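Local coordinates for pullulanase (Klebsiella oxytoca, PDB 2YOC), which hydrolyses the alpha-1,6-glucosidic linkages of pullulan and related branched glucans and is exported by a type 2 secretion system, at residues 410-415 with 858-863. Sequence-based numbering, arbitrary orientation.
Sequences AKMTIH and QGIAFD
I414 pushes its CD1 methyl into the notch between I860 and F862, which flank A861. CD1 lies 3.8 Å from CD2 of F862, at the ring edge and near its plane, and 4.0 Å from CG2 of I860. That I860 methyl is itself a bump: anti to the backbone N, it lies against the extended CB-CG-SE run of M412, 3.8 Å from the selenomethionine's CB, 4.1 Å from its SE and 3.5 Å from its O. A410 rests its CA against CG1 of I860. On the sheet's other face, A861 CB meets T413 OG1 at 4.0 Å. Strand segments 413-415 and 860-863 run parallel, their axes 14° apart, joined by a straight bond from I414 N to A861 O (2.9 Å, 170°) and weak ones from A861 N to M412 O and D863 N to I414 O. This pair closes the eight-stranded parallel barrel, first strand 413-417 against last strand 860-864, as in the catalytic (beta/alpha)8 barrel of the alpha-amylase family. I414, F862 and I860 face the barrel interior, meeting E463, F720, F692 and Y690; outside, R944 of helix 927-945 packs on T413 and A861, while Y937 OH hydrogen-bonds D863 OD2.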
loop_
_atom_site.group_PDB
_atom_site.type_symbol
_atom_site.label_atom_id
_atom_site.label_comp_id
_atom_site.label_asym_id
_atom_site.label_seq_id
_atom_site.Cartn_x
_atom_site.Cartn_y
_atom_site.Cartn_z
ATOM N N ALA B 410 -26.330 -21.537 -3.623
ATOM C CA ALA B 410 -24.914 -21.791 -3.896
ATOM C C ALA B 410 -24.678 -23.079 -4.711
ATOM O O ALA B 410 -23.678 -23.169 -5.427
ATOM C CB ALA B 410 -24.128 -21.838 -2.587
ATOM N N LYS B 411 -25.626 -24.045 -4.635
ATOM C CA LYS B 411 -25.535 -25.303 -5.370
ATOM C C LYS B 411 -25.714 -25.125 -6.857
ATOM O O LYS B 411 -25.269 -25.995 -7.610
ATOM C CB LYS B 411 -26.473 -26.364 -4.778
ATOM C CG LYS B 411 -25.853 -27.066 -3.567
ATOM C CD LYS B 411 -26.830 -27.309 -2.433
ATOM C CE LYS B 411 -26.167 -27.747 -1.127
ATOM N NZ LYS B 411 -25.424 -26.659 -0.411
HETATM N N MSE B 412 -26.293 -23.964 -7.278
HETATM C CA MSE B 412 -26.558 -23.560 -8.668
HETATM C C MSE B 412 -25.371 -23.740 -9.619
HETATM O O MSE B 412 -24.324 -23.116 -9.433
HETATM C CB MSE B 412 -27.080 -22.118 -8.714
HETATM C CG MSE B 412 -27.899 -21.777 -9.949
HETATM SE SE MSE B 412 -28.525 -19.902 -9.919
HETATM C CE MSE B 412 -29.974 -20.095 -8.580
ATOM N N THR B 413 -25.563 -24.604 -10.649
ATOM C CA THR B 413 -24.578 -24.927 -11.689
ATOM C C THR B 413 -25.242 -24.713 -13.064
ATOM O O THR B 413 -25.972 -25.579 -13.559
ATOM C CB THR B 413 -24.009 -26.333 -11.412
ATOM O OG1 THR B 413 -23.278 -26.266 -10.200
ATOM C CG2 THR B 413 -23.068 -26.806 -12.472
ATOM N N ILE B 414 -25.013 -23.528 -13.641
ATOM C CA ILE B 414 -25.639 -23.027 -14.884
ATOM C C ILE B 414 -24.924 -23.434 -16.159
ATOM O O ILE B 414 -23.696 -23.352 -16.231
ATOM C CB ILE B 414 -25.867 -21.480 -14.848
ATOM C CG1 ILE B 414 -26.418 -21.021 -13.499
ATOM C CG2 ILE B 414 -26.793 -21.038 -15.964
ATOM C CD1 ILE B 414 -26.236 -19.529 -13.252
ATOM N N HIS B 415 -25.732 -23.820 -17.177
ATOM C CA HIS B 415 -25.366 -24.214 -18.528
ATOM C C HIS B 415 -26.134 -23.245 -19.425
ATOM O O HIS B 415 -27.352 -23.379 -19.568
ATOM C CB HIS B 415 -25.833 -25.661 -18.793
ATOM C CG HIS B 415 -25.157 -26.328 -19.958
ATOM N ND1 HIS B 415 -23.848 -26.787 -19.866
ATOM C CD2 HIS B 415 -25.635 -26.620 -21.192
ATOM C CE1 HIS B 415 -23.571 -27.330 -21.040
ATOM N NE2 HIS B 415 -24.614 -27.262 -21.870
ATOM N N GLN B 858 -16.782 -21.428 -4.022
ATOM C CA GLN B 858 -17.940 -21.008 -3.229
ATOM C C GLN B 858 -19.009 -20.206 -3.973
ATOM O O GLN B 858 -20.179 -20.261 -3.576
ATOM C CB GLN B 858 -17.518 -20.299 -1.918
ATOM C CG GLN B 858 -16.708 -21.177 -0.944
ATOM C CD GLN B 858 -17.390 -22.461 -0.532
ATOM O OE1 GLN B 858 -18.546 -22.486 -0.117
ATOM N NE2 GLN B 858 -16.678 -23.561 -0.640
ATOM N N GLY B 859 -18.620 -19.478 -5.024
ATOM C CA GLY B 859 -19.551 -18.684 -5.825
ATOM C C GLY B 859 -20.396 -19.548 -6.746
ATOM O O GLY B 859 -20.106 -20.731 -6.924
ATOM N N ILE B 860 -21.443 -18.974 -7.338
ATOM C CA ILE B 860 -22.299 -19.708 -8.259
ATOM C C ILE B 860 -21.560 -20.044 -9.568
ATOM O O ILE B 860 -20.948 -19.186 -10.189
ATOM C CB ILE B 860 -23.648 -18.994 -8.449
ATOM C CG1 ILE B 860 -24.440 -19.046 -7.108
ATOM C CG2 ILE B 860 -24.457 -19.584 -9.626
ATOM C CD1 ILE B 860 -25.580 -18.087 -6.964
ATOM N N ALA B 861 -21.568 -21.327 -9.932
ATOM C CA ALA B 861 -20.916 -21.854 -11.120
ATOM C C ALA B 861 -21.774 -21.618 -12.340
ATOM O O ALA B 861 -22.932 -22.030 -12.379
ATOM C CB ALA B 861 -20.649 -23.333 -10.939
ATOM N N PHE B 862 -21.211 -20.922 -13.319
ATOM C CA PHE B 862 -21.832 -20.617 -14.599
ATOM C C PHE B 862 -20.851 -21.017 -15.670
ATOM O O PHE B 862 -19.638 -20.861 -15.516
ATOM C CB PHE B 862 -22.100 -19.117 -14.711
ATOM C CG PHE B 862 -22.725 -18.613 -15.996
ATOM C CD1 PHE B 862 -21.949 -18.400 -17.131
ATOM C CD2 PHE B 862 -24.064 -18.242 -16.040
ATOM C CE1 PHE B 862 -22.520 -17.911 -18.301
ATOM C CE2 PHE B 862 -24.629 -17.759 -17.215
ATOM C CZ PHE B 862 -23.853 -17.593 -18.329
ATOM N N ASP B 863 -21.389 -21.500 -16.773
ATOM C CA ASP B 863 -20.606 -21.895 -17.913
ATOM C C ASP B 863 -21.424 -21.932 -19.196
ATOM O O ASP B 863 -22.640 -22.174 -19.183
ATOM C CB ASP B 863 -19.929 -23.250 -17.673
ATOM C CG ASP B 863 -18.938 -23.642 -18.755
ATOM O OD1 ASP B 863 -18.287 -22.711 -19.357
ATOM O OD2 ASP B 863 -18.816 -24.854 -19.019
#